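Local coordinates for URE2 protein (Saccharomyces cerevisiae, PDB 1K0D) that represses nitrogen-catabolite genes by sequestering GATA transcriptional activators in the cytoplasm, and reduces hydrogen peroxide with glutathione through its GST-like region, at residues 21-26 and 73-78; 38-43 and 250-255; 167-172 and 205-210. All coordinates share one frame; numbering follows the deposited sequence.

Interaction 1: 21-26 and 73-78; sequences TLFSHR and ALIDHG
With OG1 anti to its own carbonyl carbon (chi1 -60°), T21 turns its hydroxyl toward the turn residue H77, just after strand 73-76, and H77, whose CG is likewise anti to the carbonyl carbon (chi1 -58°), brings NE2 to meet it. The two atoms, T21 OG1 and H77 NE2, are modelled 2.4 Å apart, a very short hydrogen bond in which either could be the donor; the hydroxyl arrives at the ring edge, near its plane. The imidazole is gripped on its other nitrogen too, since ND1 bonds to N81 OD1, so bonds at both ring nitrogens hold its orientation. The backbones pair as antiparallel strands, T21-I75 and F23-A73 as hydrogen-bonded pairs with the non-hydrogen-bonded L22-L74 pair between them. I75 N reaches T21 O at 3.0 Å, and F23 N meets A73 O at 2.9 Å nearly along the C=O axis, whereas the return bond from A73 N to F23 O is weak. On the face shared by T21, F23, A73 and I75, the phenyl edge does the touching: F23 CE1 lies 3.6 Å from I75 CD1, the two side chains crossing obliquely. On the other face L74, with CG anti to the backbone N (chi1 -177°), brings CD1 to 3.3 Å from T21 O and 4.0 Å from L22 CB. These are the central strands of the thioredoxin-like GST N-terminal sheet. Strand 45-49 flanks 20-24 and strand 82-85 flanks 73-76; helix 60-65 packs on A73 and I75, while helix 87-102 covers L74 and takes D76 in a salt bridge to K97.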
loop_
_atom_site.group_PDB
_atom_site.type_symbol
_atom_site.label_atom_id
_atom_site.label_comp_id
_atom_site.label_asym_id
_atom_site.label_seq_id
_atom_site.Cartn_x
_atom_site.Cartn_y
_atom_site.Cartn_z
ATOM N N THR B 21 8.645 -19.267 3.857
ATOM C CA THR B 21 8.481 -19.743 2.495
ATOM C C THR B 21 7.924 -18.551 1.735
ATOM O O THR B 21 6.916 -17.960 2.131
ATOM C CB THR B 21 7.474 -20.914 2.403
ATOM O OG1 THR B 21 7.937 -22.013 3.200
ATOM C CG2 THR B 21 7.321 -21.370 0.958
ATOM N N LEU B 22 8.588 -18.182 0.653
ATOM C CA LEU B 22 8.140 -17.050 -0.139
ATOM C C LEU B 22 7.578 -17.488 -1.480
ATOM O O LEU B 22 8.241 -18.201 -2.232
ATOM C CB LEU B 22 9.297 -16.077 -0.368
ATOM C CG LEU B 22 9.066 -14.958 -1.391
ATOM C CD1 LEU B 22 7.977 -14.012 -0.882
ATOM C CD2 LEU B 22 10.376 -14.195 -1.625
ATOM N N PHE B 23 6.349 -17.077 -1.768
ATOM C CA PHE B 23 5.739 -17.387 -3.051
ATOM C C PHE B 23 5.960 -16.176 -3.927
ATOM O O PHE B 23 5.659 -15.058 -3.527
ATOM C CB PHE B 23 4.249 -17.658 -2.904
ATOM C CG PHE B 23 3.947 -18.950 -2.226
ATOM C CD1 PHE B 23 3.803 -19.008 -0.848
ATOM C CD2 PHE B 23 3.825 -20.119 -2.967
ATOM C CE1 PHE B 23 3.536 -20.217 -0.211
ATOM C CE2 PHE B 23 3.561 -21.329 -2.344
ATOM C CZ PHE B 23 3.414 -21.379 -0.960
ATOM N N SER B 24 6.495 -16.400 -5.122
ATOM C CA SER B 24 6.788 -15.305 -6.035
ATOM C C SER B 24 6.762 -15.785 -7.484
ATOM O O SER B 24 6.176 -16.822 -7.801
ATOM C CB SER B 24 8.173 -14.741 -5.700
ATOM O OG SER B 24 8.513 -13.656 -6.546
ATOM N N HIS B 25 7.394 -15.007 -8.356
ATOM C CA HIS B 25 7.498 -15.337 -9.771
ATOM C C HIS B 25 8.863 -14.832 -10.224
ATOM O O HIS B 25 9.300 -13.765 -9.802
ATOM C CB HIS B 25 6.382 -14.664 -10.569
ATOM C CG HIS B 25 6.321 -15.100 -11.998
ATOM N ND1 HIS B 25 7.233 -14.683 -12.944
ATOM C CD2 HIS B 25 5.468 -15.936 -12.639
ATOM C CE1 HIS B 25 6.943 -15.242 -14.107
ATOM N NE2 HIS B 25 5.877 -16.008 -13.949
ATOM N N ARG B 26 9.532 -15.595 -11.080
ATOM C CA ARG B 26 10.869 -15.232 -11.541
ATOM C C ARG B 26 11.053 -13.807 -12.042
ATOM O O ARG B 26 12.156 -13.280 -11.989
ATOM C CB ARG B 26 11.346 -16.233 -12.601
ATOM C CG ARG B 26 11.575 -17.633 -12.023
ATOM C CD ARG B 26 12.138 -18.612 -13.043
ATOM N NE ARG B 26 12.333 -19.940 -12.462
ATOM C CZ ARG B 26 11.352 -20.801 -12.201
ATOM N NH1 ARG B 26 11.630 -21.982 -11.663
ATOM N NH2 ARG B 26 10.095 -20.491 -12.491
ATOM N N ALA B 73 3.505 -13.627 -1.474
ATOM C CA ALA B 73 2.762 -14.037 -0.294
ATOM C C ALA B 73 3.852 -14.713 0.523
ATOM O O ALA B 73 4.729 -15.382 -0.038
ATOM C CB ALA B 73 1.661 -15.028 -0.650
ATOM N N LEU B 74 3.821 -14.522 1.831
ATOM C CA LEU B 74 4.835 -15.109 2.689
ATOM C C LEU B 74 4.217 -15.949 3.789
ATOM O O LEU B 74 3.189 -15.590 4.356
ATOM C CB LEU B 74 5.680 -14.014 3.338
ATOM C CG LEU B 74 6.813 -14.542 4.211
ATOM C CD1 LEU B 74 7.923 -15.057 3.292
ATOM C CD2 LEU B 74 7.342 -13.443 5.128
ATOM N N ILE B 75 4.841 -17.076 4.090
ATOM C CA ILE B 75 4.340 -17.903 5.160
ATOM C C ILE B 75 5.374 -17.875 6.279
ATOM O O ILE B 75 6.530 -18.247 6.083
ATOM C CB ILE B 75 4.083 -19.354 4.700
ATOM C CG1 ILE B 75 3.027 -19.369 3.591
ATOM C CG2 ILE B 75 3.589 -20.183 5.871
ATOM C CD1 ILE B 75 2.556 -20.767 3.191
ATOM N N ASP B 76 4.950 -17.395 7.442
ATOM C CA ASP B 76 5.816 -17.315 8.605
ATOM C C ASP B 76 5.559 -18.600 9.400
ATOM O O ASP B 76 4.723 -18.620 10.300
ATOM C CB ASP B 76 5.439 -16.084 9.435
ATOM C CG ASP B 76 6.395 -15.839 10.589
ATOM O OD1 ASP B 76 6.864 -16.833 11.185
ATOM O OD2 ASP B 76 6.662 -14.656 10.909
ATOM N N HIS B 77 6.269 -19.670 9.049
ATOM C CA HIS B 77 6.092 -20.969 9.701
ATOM C C HIS B 77 6.180 -20.925 11.213
ATOM O O HIS B 77 5.378 -21.562 11.897
ATOM C CB HIS B 77 7.109 -21.974 9.155
ATOM C CG HIS B 77 7.011 -22.166 7.678
ATOM N ND1 HIS B 77 5.859 -22.611 7.065
ATOM C CD2 HIS B 77 7.895 -21.915 6.683
ATOM C CE1 HIS B 77 6.036 -22.623 5.756
ATOM N NE2 HIS B 77 7.263 -22.204 5.499
ATOM N N GLY B 78 7.149 -20.178 11.731
ATOM C CA GLY B 78 7.309 -20.064 13.170
ATOM C C GLY B 78 6.069 -19.535 13.865
ATOM O O GLY B 78 5.842 -19.813 15.046
#

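Interaction 2: 38-43 and 250-255; sequences LSELGF and RPAVIK
E40 has the most surface buried here, followed by A252 and S39, and these three residues carry the approach of the end of helix 29-40 to the start of helix 251-258. The backbones come close, with E40 CA and A252 CA 4.9 Å apart. The E40 chain leaves with CG anti to the carbonyl carbon and bends at chi2 (-72°), which lays its length over the A252 methyl: CD sits 3.3 Å from A252 CB. The carboxylate then meets R250 side-on in a salt bridge, one oxygen to each of two nitrogens. R250 NE binds E40 OE1 at 2.7 Å, almost straight at 174°, and R250 NH2 reaches E40 OE2 at a longer 3.3 Å. Both oxygens lie close to the guanidinium plane, but each is approached from above the carboxylate plane, because the two flat groups are turned 35° against each other. A bend at chi3 of R250 swings the guanidinium back to this position, and V253 CG2 also touches E40 OE1.

In the GST fold this joins the thioredoxin-like N-terminal domain to the all-helical C-terminal domain. Helix 29-40 ends in a Schellman motif, with G42 taking positive phi, while R250 is the N-cap residue of helix 251-258, so the salt bridge links a helix C-terminus to a helix N-terminus.

S39 makes the second polar link. Its OG, anti to the backbone N, donates to A252 O over 2.8 Å from above the carbonyl plane, and it also lies 3.4 Å from A252 CB. The methyl is thus held between the serine hydroxyl and the glutamate carboxylate. Nearby, L107 packs on E40 and L212 on R250.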
loop_
_atom_site.group_PDB
_atom_site.type_symbol
_atom_site.label_atom_id
_atom_site.label_comp_id
_atom_site.label_asym_id
_atom_site.label_seq_id
_atom_site.Cartn_x
_atom_site.Cartn_y
_atom_site.Cartn_z
ATOM N N LEU B 38 14.080 -9.802 3.313
ATOM C CA LEU B 38 14.250 -11.094 3.966
ATOM C C LEU B 38 15.768 -11.350 4.087
ATOM O O LEU B 38 16.274 -11.770 5.134
ATOM C CB LEU B 38 13.597 -12.172 3.085
ATOM C CG LEU B 38 12.645 -13.263 3.595
ATOM C CD1 LEU B 38 11.785 -12.795 4.764
ATOM C CD2 LEU B 38 11.766 -13.696 2.417
ATOM N N SER B 39 16.494 -11.079 3.005
ATOM C CA SER B 39 17.930 -11.294 2.994
ATOM C C SER B 39 18.685 -10.306 3.874
ATOM O O SER B 39 19.568 -10.702 4.625
ATOM C CB SER B 39 18.458 -11.238 1.561
ATOM O OG SER B 39 19.870 -11.199 1.559
ATOM N N GLU B 40 18.335 -9.024 3.792
ATOM C CA GLU B 40 19.001 -8.004 4.597
ATOM C C GLU B 40 18.849 -8.242 6.102
ATOM O O GLU B 40 19.760 -7.956 6.879
ATOM C CB GLU B 40 18.459 -6.610 4.245
ATOM C CG GLU B 40 19.131 -5.939 3.041
ATOM C CD GLU B 40 20.570 -5.469 3.326
ATOM O OE1 GLU B 40 21.251 -5.016 2.378
ATOM O OE2 GLU B 40 21.019 -5.547 4.493
ATOM N N LEU B 41 17.700 -8.768 6.513
ATOM C CA LEU B 41 17.442 -9.018 7.925
ATOM C C LEU B 41 17.997 -10.347 8.409
ATOM O O LEU B 41 17.899 -10.664 9.592
ATOM C CB LEU B 41 15.936 -8.955 8.207
ATOM C CG LEU B 41 15.308 -7.581 7.968
ATOM C CD1 LEU B 41 13.803 -7.677 8.103
ATOM C CD2 LEU B 41 15.873 -6.575 8.954
ATOM N N GLY B 42 18.575 -11.126 7.499
ATOM C CA GLY B 42 19.139 -12.410 7.883
ATOM C C GLY B 42 18.120 -13.520 8.065
ATOM O O GLY B 42 18.414 -14.545 8.673
ATOM N N PHE B 43 16.916 -13.325 7.544
ATOM C CA PHE B 43 15.877 -14.337 7.657
ATOM C C PHE B 43 16.098 -15.412 6.595
ATOM O O PHE B 43 16.257 -15.114 5.408
ATOM C CB PHE B 43 14.492 -13.693 7.502
ATOM C CG PHE B 43 14.044 -12.896 8.714
ATOM C CD1 PHE B 43 13.428 -11.652 8.563
ATOM C CD2 PHE B 43 14.219 -13.396 10.002
ATOM C CE1 PHE B 43 12.993 -10.916 9.678
ATOM C CE2 PHE B 43 13.785 -12.666 11.125
ATOM C CZ PHE B 43 13.171 -11.423 10.955
ATOM N N ARG B 250 25.142 -3.741 -2.028
ATOM C CA ARG B 250 25.071 -4.444 -0.749
ATOM C C ARG B 250 24.953 -5.955 -0.954
ATOM O O ARG B 250 24.151 -6.432 -1.763
ATOM C CB ARG B 250 23.888 -3.922 0.070
ATOM C CG ARG B 250 23.946 -2.417 0.344
ATOM C CD ARG B 250 22.725 -1.969 1.111
ATOM N NE ARG B 250 22.619 -2.667 2.390
ATOM C CZ ARG B 250 23.202 -2.265 3.518
ATOM N NH1 ARG B 250 23.940 -1.160 3.536
ATOM N NH2 ARG B 250 23.037 -2.967 4.628
ATOM N N PRO B 251 25.753 -6.735 -0.219
ATOM C CA PRO B 251 25.703 -8.191 -0.362
ATOM C C PRO B 251 24.304 -8.793 -0.259
ATOM O O PRO B 251 23.877 -9.550 -1.145
ATOM C CB PRO B 251 26.630 -8.674 0.749
ATOM C CG PRO B 251 27.675 -7.610 0.770
ATOM C CD PRO B 251 26.838 -6.338 0.700
ATOM N N ALA B 252 23.592 -8.469 0.817
ATOM C CA ALA B 252 22.251 -9.007 1.010
ATOM C C ALA B 252 21.356 -8.751 -0.202
ATOM O O ALA B 252 20.587 -9.620 -0.598
ATOM C CB ALA B 252 21.621 -8.430 2.275
ATOM N N VAL B 253 21.472 -7.569 -0.799
ATOM C CA VAL B 253 20.665 -7.223 -1.966
ATOM C C VAL B 253 21.094 -8.033 -3.191
ATOM O O VAL B 253 20.257 -8.561 -3.926
ATOM C CB VAL B 253 20.767 -5.713 -2.294
ATOM C CG1 VAL B 253 19.998 -5.404 -3.572
ATOM C CG2 VAL B 253 20.206 -4.884 -1.140
ATOM N N ILE B 254 22.403 -8.135 -3.410
ATOM C CA ILE B 254 22.916 -8.897 -4.541
ATOM C C ILE B 254 22.452 -10.338 -4.407
ATOM O O ILE B 254 21.984 -10.936 -5.365
ATOM C CB ILE B 254 24.469 -8.881 -4.596
ATOM C CG1 ILE B 254 24.977 -7.464 -4.881
ATOM C CG2 ILE B 254 24.964 -9.853 -5.678
ATOM C CD1 ILE B 254 26.499 -7.354 -4.864
ATOM N N LYS B 255 22.580 -10.894 -3.207
ATOM C CA LYS B 255 22.176 -12.274 -2.972
ATOM C C LYS B 255 20.703 -12.501 -3.296
ATOM O O LYS B 255 20.352 -13.488 -3.945
ATOM C CB LYS B 255 22.431 -12.671 -1.521
ATOM C CG LYS B 255 22.024 -14.103 -1.209
ATOM C CD LYS B 255 22.116 -14.400 0.279
ATOM C CE LYS B 255 21.585 -15.795 0.584
ATOM N NZ LYS B 255 21.444 -16.030 2.048
#

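Interaction 3: 167-172 and 205-210; sequences MALAER and VWLVGD
The irregular segment 205-210 passes beside residues 167-172 of helix 148-176, its backbone nearest at two points, with L169 CA and L207 CA 6.5 Å apart and R172 CA and V205 CA the same distance apart. R172 reaches across from the helix: its CG is anti to the carbonyl carbon and the chain bends at chi2 (-73°), so that the aliphatic part runs by W206 O, with CG at 3.6 Å from that oxygen. The guanidinium ends side-on to L207 O, to which NE and NH2 each donate at 3.0 Å. The carbonyl oxygen lies near the guanidinium plane, at its edge. NH2 comes in along a lone pair of the carbonyl, whereas NE sits well above the carbonyl plane, and both bonds are bent to 143°. Beside the guanidinium contact the packing is apolar. L169 CD2 meets L207 CD2 at 4.1 Å, the leucines crossing obliquely, and V205 CG1 at 4.2 Å; A168 CB adds a further touch to L207 CD2. W121 of helix 112-142 and W243 of helix 238-248 also pack on L207, placing the contact within the GST C-terminal helical domain. The backbone N of L207, in the preceding peptide, bonds to D216 OD1. One positive group thus satisfies a backbone carbonyl in a stretch without regular secondary structure, and it probably polarises the peptide between L207 and V208.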
loop_
_atom_site.group_PDB
_atom_site.type_symbol
_atom_site.label_atom_id
_atom_site.label_comp_id
_atom_site.label_asym_id
_atom_site.label_seq_id
_atom_site.Cartn_x
_atom_site.Cartn_y
_atom_site.Cartn_z
ATOM N N MET B 167 13.802 14.791 -6.072
ATOM C CA MET B 167 13.748 16.021 -5.290
ATOM C C MET B 167 14.061 15.757 -3.813
ATOM O O MET B 167 14.904 16.431 -3.220
ATOM C CB MET B 167 12.361 16.668 -5.443
ATOM C CG MET B 167 12.109 17.897 -4.571
ATOM S SD MET B 167 10.577 18.796 -5.013
ATOM C CE MET B 167 9.286 17.688 -4.344
ATOM N N ALA B 168 13.387 14.776 -3.221
ATOM C CA ALA B 168 13.616 14.445 -1.822
ATOM C C ALA B 168 15.084 14.091 -1.574
ATOM O O ALA B 168 15.676 14.532 -0.586
ATOM C CB ALA B 168 12.717 13.290 -1.400
ATOM N N LEU B 169 15.668 13.294 -2.464
ATOM C CA LEU B 169 17.071 12.909 -2.306
ATOM C C LEU B 169 17.980 14.134 -2.443
ATOM O O LEU B 169 18.954 14.283 -1.703
ATOM C CB LEU B 169 17.456 11.846 -3.341
ATOM C CG LEU B 169 16.801 10.471 -3.168
ATOM C CD1 LEU B 169 17.120 9.593 -4.370
ATOM C CD2 LEU B 169 17.295 9.822 -1.873
ATOM N N ALA B 170 17.656 15.006 -3.392
ATOM C CA ALA B 170 18.426 16.225 -3.611
ATOM C C ALA B 170 18.394 17.093 -2.357
ATOM O O ALA B 170 19.422 17.619 -1.935
ATOM C CB ALA B 170 17.858 16.999 -4.795
ATOM N N GLU B 171 17.216 17.240 -1.757
ATOM C CA GLU B 171 17.085 18.051 -0.546
ATOM C C GLU B 171 17.874 17.469 0.619
ATOM O O GLU B 171 18.429 18.217 1.422
ATOM C CB GLU B 171 15.618 18.190 -0.143
ATOM C CG GLU B 171 14.774 18.962 -1.139
ATOM C CD GLU B 171 13.332 19.090 -0.690
ATOM O OE1 GLU B 171 13.092 19.728 0.358
ATOM O OE2 GLU B 171 12.441 18.547 -1.379
ATOM N N ARG B 172 17.918 16.142 0.720
ATOM C CA ARG B 172 18.663 15.491 1.799
ATOM C C ARG B 172 20.150 15.802 1.639
ATOM O O ARG B 172 20.868 15.996 2.619
ATOM C CB ARG B 172 18.477 13.976 1.751
ATOM C CG ARG B 172 17.052 13.489 1.871
ATOM C CD ARG B 172 16.518 13.635 3.275
ATOM N NE ARG B 172 15.178 13.066 3.356
ATOM C CZ ARG B 172 14.118 13.554 2.716
ATOM N NH1 ARG B 172 14.243 14.631 1.947
ATOM N NH2 ARG B 172 12.939 12.956 2.834
ATOM N N VAL B 205 22.954 9.164 0.530
ATOM C CA VAL B 205 21.807 9.883 1.067
ATOM C C VAL B 205 20.572 8.974 1.080
ATOM O O VAL B 205 20.330 8.233 0.130
ATOM C CB VAL B 205 21.548 11.154 0.234
ATOM C CG1 VAL B 205 20.180 11.702 0.516
ATOM C CG2 VAL B 205 22.597 12.203 0.575
ATOM N N TRP B 206 19.803 9.033 2.166
ATOM C CA TRP B 206 18.615 8.194 2.318
ATOM C C TRP B 206 17.344 8.991 2.570
ATOM O O TRP B 206 17.394 10.127 3.032
ATOM C CB TRP B 206 18.825 7.197 3.461
ATOM C CG TRP B 206 20.109 6.447 3.348
ATOM C CD1 TRP B 206 21.229 6.613 4.116
ATOM C CD2 TRP B 206 20.434 5.445 2.376
ATOM N NE1 TRP B 206 22.230 5.776 3.683
ATOM C CE2 TRP B 206 21.771 5.048 2.616
ATOM C CE3 TRP B 206 19.726 4.845 1.322
ATOM C CZ2 TRP B 206 22.414 4.077 1.843
ATOM C CZ3 TRP B 206 20.365 3.880 0.553
ATOM C CH2 TRP B 206 21.697 3.506 0.819
ATOM N N LEU B 207 16.204 8.373 2.275
ATOM C CA LEU B 207 14.900 9.008 2.434
ATOM C C LEU B 207 14.499 9.349 3.866
ATOM O O LEU B 207 13.906 10.401 4.104
ATOM C CB LEU B 207 13.813 8.130 1.807
ATOM C CG LEU B 207 13.855 7.965 0.284
ATOM C CD1 LEU B 207 12.853 6.907 -0.148
ATOM C CD2 LEU B 207 13.546 9.294 -0.378
ATOM N N VAL B 208 14.807 8.475 4.818
ATOM C CA VAL B 208 14.428 8.737 6.199
ATOM C C VAL B 208 15.559 8.589 7.215
ATOM O O VAL B 208 16.350 7.644 7.162
ATOM C CB VAL B 208 13.258 7.814 6.638
ATOM C CG1 VAL B 208 12.839 8.136 8.072
ATOM C CG2 VAL B 208 12.067 7.992 5.691
ATOM N N GLY B 209 15.612 9.543 8.141
ATOM C CA GLY B 209 16.601 9.535 9.207
ATOM C C GLY B 209 18.046 9.250 8.845
ATOM O O GLY B 209 18.780 8.667 9.644
ATOM N N ASP B 210 18.458 9.650 7.650
ATOM C CA ASP B 210 19.835 9.448 7.216
ATOM C C ASP B 210 20.321 8.020 7.460
ATOM O O ASP B 210 21.446 7.805 7.917
ATOM C CB ASP B 210 20.754 10.436 7.944
ATOM C CG ASP B 210 20.233 11.870 7.894
ATOM O OD1 ASP B 210 20.901 12.771 8.448
ATOM O OD2 ASP B 210 19.153 12.102 7.305
#

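Overall arrangement
Interactions 1 and 2 are neighbours, their centres 16 Å apart, and they touch where L74 CD1 packs on L38 CD2 at 4.2 Å; strand 20-24 is followed in the chain by helix 29-40. Interaction 1 is the one near the glutathione site: the side chain of F23 is about 4 Å from that of V71, a glutathione-binding residue, and that of A73 about 8 Å from the bound ligand. Interactions 2 and 3 lie away from the annotated sites. Interaction 3 is nested in the loop closed by interaction 2, their nearest atoms about 6 Å apart, and its centre lies 31 Å from that of interaction 1, across the chain's centre.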